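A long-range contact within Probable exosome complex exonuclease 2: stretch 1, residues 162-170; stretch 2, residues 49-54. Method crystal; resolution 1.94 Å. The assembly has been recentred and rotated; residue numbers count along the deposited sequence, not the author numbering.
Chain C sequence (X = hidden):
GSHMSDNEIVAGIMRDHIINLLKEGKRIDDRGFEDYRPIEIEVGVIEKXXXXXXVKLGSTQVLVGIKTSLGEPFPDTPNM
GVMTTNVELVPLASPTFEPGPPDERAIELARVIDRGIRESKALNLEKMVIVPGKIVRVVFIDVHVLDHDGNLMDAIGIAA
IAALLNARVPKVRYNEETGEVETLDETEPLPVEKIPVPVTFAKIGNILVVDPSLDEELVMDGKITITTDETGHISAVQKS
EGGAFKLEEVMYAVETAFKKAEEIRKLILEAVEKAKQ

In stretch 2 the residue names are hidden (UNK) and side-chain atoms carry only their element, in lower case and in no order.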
ATOM      1  N   ALA C 162      -9.969  25.756 -16.775  1.00 18.37           N
ATOM      2  CA  ALA C 162      -9.803  25.963 -18.216  1.00 20.03           C
ATOM      3  C   ALA C 162      -9.975  24.626 -18.924  1.00 19.63           C
ATOM      4  O   ALA C 162     -10.512  24.563 -20.022  1.00 21.02           O
ATOM      5  CB  ALA C 162      -8.430  26.616 -18.539  1.00 20.02           C
ATOM      6  N   ALA C 163      -9.533  23.531 -18.308  1.00 19.23           N
ATOM      7  CA  ALA C 163      -9.628  22.228 -18.968  1.00 18.38           C
ATOM      8  C   ALA C 163     -11.124  21.826 -19.019  1.00 19.55           C
ATOM      9  O   ALA C 163     -11.635  21.348 -20.035  1.00 21.53           O
ATOM     10  CB  ALA C 163      -8.794  21.204 -18.223  1.00 18.26           C
ATOM     11  N   LEU C 164     -11.861  22.103 -17.939  1.00 19.63           N
ATOM     12  CA  LEU C 164     -13.314  21.789 -17.876  1.00 19.67           C
ATOM     13  C   LEU C 164     -14.099  22.590 -18.915  1.00 20.90           C
ATOM     14  O   LEU C 164     -15.032  22.080 -19.584  1.00 22.32           O
ATOM     15  CB  LEU C 164     -13.794  22.094 -16.457  1.00 19.25           C
ATOM     16  CG  LEU C 164     -13.401  21.045 -15.446  1.00 19.40           C
ATOM     17  CD1 LEU C 164     -13.729  21.623 -14.116  1.00 19.89           C
ATOM     18  CD2 LEU C 164     -14.280  19.814 -15.678  1.00 19.50           C
ATOM     19  N   LEU C 165     -13.717  23.850 -19.075  1.00 20.22           N
ATOM     20  CA  LEU C 165     -14.313  24.686 -20.110  1.00 23.11           C
ATOM     21  C   LEU C 165     -13.957  24.166 -21.478  1.00 23.66           C
ATOM     22  O   LEU C 165     -14.734  24.270 -22.368  1.00 21.98           O
ATOM     23  CB  LEU C 165     -13.858  26.130 -20.009  1.00 22.31           C
ATOM     24  CG  LEU C 165     -14.450  26.846 -18.789  1.00 21.89           C
ATOM     25  CD1 LEU C 165     -13.586  28.064 -18.490  1.00 20.67           C
ATOM     26  CD2 LEU C 165     -15.934  27.179 -19.016  1.00 21.93           C
ATOM     27  N   ASN C 166     -12.769  23.592 -21.616  1.00 22.77           N
ATOM     28  CA  ASN C 166     -12.323  23.011 -22.888  1.00 23.77           C
ATOM     29  C   ASN C 166     -12.941  21.658 -23.222  1.00 24.40           C
ATOM     30  O   ASN C 166     -12.841  21.171 -24.367  1.00 27.10           O
ATOM     31  CB  ASN C 166     -10.806  22.801 -22.810  1.00 22.38           C
ATOM     32  CG  ASN C 166     -10.244  22.176 -24.044  1.00 22.48           C
ATOM     33  OD1 ASN C 166      -9.657  21.148 -23.974  1.00 23.63           O
ATOM     34  ND2 ASN C 166     -10.419  22.826 -25.193  1.00 24.12           N
ATOM     35  N   ALA C 167     -13.546  21.036 -22.226  1.00 23.45           N
ATOM     36  CA  ALA C 167     -13.896  19.657 -22.319  1.00 23.56           C
ATOM     37  C   ALA C 167     -15.057  19.545 -23.251  1.00 24.46           C
ATOM     38  O   ALA C 167     -15.951  20.410 -23.272  1.00 24.08           O
ATOM     39  CB  ALA C 167     -14.235  19.107 -20.962  1.00 22.78           C
ATOM     40  N   ARG C 168     -14.947  18.538 -24.097  1.00 24.64           N
ATOM     41  CA  ARG C 168     -16.030  18.101 -24.956  1.00 26.64           C
ATOM     42  C   ARG C 168     -16.129  16.614 -24.708  1.00 27.42           C
ATOM     43  O   ARG C 168     -15.155  15.886 -24.838  1.00 26.64           O
ATOM     44  CB  ARG C 168     -15.761  18.412 -26.426  1.00 28.12           C
ATOM     45  CG  ARG C 168     -15.882  19.889 -26.705  1.00 26.74           C
ATOM     46  CD  ARG C 168     -16.153  20.227 -28.114  1.00 33.13           C
ATOM     47  NE  ARG C 168     -17.502  19.808 -28.569  1.00 36.83           N
ATOM     48  CZ  ARG C 168     -18.618  20.550 -28.530  1.00 39.26           C
ATOM     49  NH1 ARG C 168     -18.635  21.788 -28.014  1.00 37.87           N
ATOM     50  NH2 ARG C 168     -19.752  20.015 -28.979  1.00 38.74           N
ATOM     51  N   VAL C 169     -17.331  16.190 -24.360  1.00 29.50           N
ATOM     52  CA  VAL C 169     -17.605  14.851 -23.905  1.00 29.56           C
ATOM     53  C   VAL C 169     -18.661  14.278 -24.853  1.00 31.30           C
ATOM     54  O   VAL C 169     -19.431  15.044 -25.442  1.00 33.14           O
ATOM     55  CB  VAL C 169     -18.080  14.880 -22.418  1.00 29.17           C
ATOM     56  CG1 VAL C 169     -16.936  15.418 -21.506  1.00 27.88           C
ATOM     57  CG2 VAL C 169     -19.327  15.742 -22.266  1.00 29.04           C
ATOM     58  N   PRO C 170     -18.663  12.940 -25.041  1.00 31.76           N
ATOM     59  CA  PRO C 170     -19.635  12.278 -25.922  1.00 33.31           C
ATOM     60  C   PRO C 170     -21.047  12.611 -25.473  1.00 33.54           C
ATOM     61  O   PRO C 170     -21.340  12.523 -24.270  1.00 31.69           O
ATOM     62  CB  PRO C 170     -19.377  10.786 -25.702  1.00 33.03           C
ATOM     63  CG  PRO C 170     -17.986  10.706 -25.117  1.00 32.54           C
ATOM     64  CD  PRO C 170     -17.736  11.985 -24.395  1.00 30.46           C
ATOM     65  N   UNK C  49      -7.551  13.419 -24.443  1.00 27.85           N
ATOM     66  CA  UNK C  49      -8.424  13.722 -23.327  1.00 25.39           C
ATOM     67  C   UNK C  49      -9.654  14.473 -23.851  1.00 25.26           C
ATOM     68  O   UNK C  49      -9.652  15.008 -24.973  1.00 25.55           O
ATOM     69  c   UNK C  49      -7.667  14.610 -22.283  1.00 20.96           C
ATOM     70  N   UNK C  50     -10.659  14.555 -22.999  1.00 23.96           N
ATOM     71  CA  UNK C  50     -11.915  15.192 -23.338  1.00 25.25           C
ATOM     72  C   UNK C  50     -11.715  16.689 -23.200  1.00 24.61           C
ATOM     73  O   UNK C  50     -12.220  17.499 -24.009  1.00 27.85           O
ATOM     74  c   UNK C  50     -13.002  14.639 -22.425  1.00 24.86           C
ATOM     75  o   UNK C  50     -12.184  11.506 -23.784  1.00 36.25           O
ATOM     76  o   UNK C  50     -12.394  11.623 -21.648  1.00 28.81           O
ATOM     77  c   UNK C  50     -12.642  12.083 -22.758  1.00 32.74           C
ATOM     78  c   UNK C  50     -13.576  13.292 -22.867  1.00 26.98           C
ATOM     79  N   UNK C  51     -10.921  17.072 -22.214  1.00 22.51           N
ATOM     80  CA  UNK C  51     -10.502  18.458 -22.085  1.00 20.84           C
ATOM     81  C   UNK C  51      -9.118  18.490 -21.514  1.00 19.38           C
ATOM     82  O   UNK C  51      -8.674  17.533 -20.880  1.00 19.07           O
ATOM     83  N   UNK C  52      -8.448  19.604 -21.697  1.00 19.47           N
ATOM     84  CA  UNK C  52      -7.108  19.757 -21.145  1.00 17.37           C
ATOM     85  C   UNK C  52      -6.686  21.202 -21.107  1.00 19.13           C
ATOM     86  O   UNK C  52      -7.262  22.036 -21.789  1.00 20.05           O
ATOM     87  c   UNK C  52      -6.104  18.894 -21.903  1.00 18.13           C
ATOM     88  o   UNK C  52      -6.071  19.209 -23.259  1.00 19.28           O
ATOM     89  N   UNK C  53      -5.710  21.540 -20.271  1.00 18.42           N
ATOM     90  CA  UNK C  53      -5.242  22.914 -20.262  1.00 18.42           C
ATOM     91  C   UNK C  53      -3.820  22.780 -19.768  1.00 18.56           C
ATOM     92  O   UNK C  53      -3.515  22.013 -18.803  1.00 15.93           O
ATOM     93  c   UNK C  53      -6.082  23.809 -19.272  1.00 17.12           C
ATOM     94  N   UNK C  54      -2.933  23.430 -20.490  1.00 17.46           N
ATOM     95  CA  UNK C  54      -1.565  23.636 -20.014  1.00 18.92           C
ATOM     96  C   UNK C  54      -1.556  25.078 -19.488  1.00 19.42           C
ATOM     97  O   UNK C  54      -1.881  26.004 -20.258  1.00 20.98           O
ATOM     98  c   UNK C  54       0.875  23.691 -20.754  1.00 20.47           C
ATOM     99  c   UNK C  54       1.364  22.618 -19.790  1.00 15.62           C
ATOM    100  c   UNK C  54       1.697  23.631 -21.927  1.00 19.32           C
ATOM    101  c   UNK C  54      -0.578  23.487 -21.176  1.00 19.49           C
TER
HETATM  102  O   HOH W   1     -12.030  19.510 -26.105  1.00 32.62           O

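Position 49 carries one side-chain carbon and nothing more, and that methyl makes no contact with stretch 1. This is Ala 49, in the loop leading into the contact; the residue is buried, so a small apolar group suits it.

At position 50 three carbons run in an unbranched chain, and the third carries two oxygens. The CB lies 4.1 Å from Val 169 CG1, while the far end leads away from stretch 1. A carboxamide has the same shape, but would carry one oxygen and one nitrogen; two oxygens make this Glu 50. The chain lays its aliphatic base near valine and keeps its charge out of the contact, with OE2 hydrogen-bonded elsewhere in the structure. Its backbone does more: Arg 168 N donates to Glu 50 O at 2.9 Å and nearly straight, and Ala 167 CA lies 3.2 Å from the same Glu 50 O in a CA-H...O contact.

At position 51 there are no side-chain atoms, and CA packs 3.6 Å from Ala 167 CA and 3.7 Å from Ala 163 O; this is Gly 51. An ideal CB would point toward stretch 1 and fall 2.4 Å from Ala 163 O and 2.7 Å from Ala 167 CA, both clashes, so this close approach depends on the missing side chain.

Position 52 shows one carbon followed by one oxygen. Its CB points away from stretch 1, and the contact is made by its backbone: the N donates to Asn 166 OD1 at 3.0 Å. This is Ser 52, whose OG, at chi1 p, finds its hydrogen bond elsewhere.

Position 53 has a single carbon, directed toward stretch 1, its CB 3.7 Å from Ala 162 CB and 3.9 Å from Ala 163 CB. This is Ala 53, whose methyl is small enough to pack against two other methyls where strand and helix run close.

Position 54 has four carbons, forked at the second, all out of reach of stretch 1. This is Leu 54; making no contact here, its size is not constrained by stretch 1.

The contact works through small residues and backbone polarity. The axes of helix and strand approach to 5.7 Å, their directions 144° apart, with alanines and a glycine lining the approach. Asn 166, near the end of the helix, uses its side-chain oxygen to satisfy a strand amide, and Glu 50 O receives the amide of Arg 168 just beyond. A water oxygen lies 2.9 Å from Glu 50 O and 2.5 Å from Asn 166 O, within hydrogen-bonding distance of both.

Stretch 2 49-54: AEGSAL
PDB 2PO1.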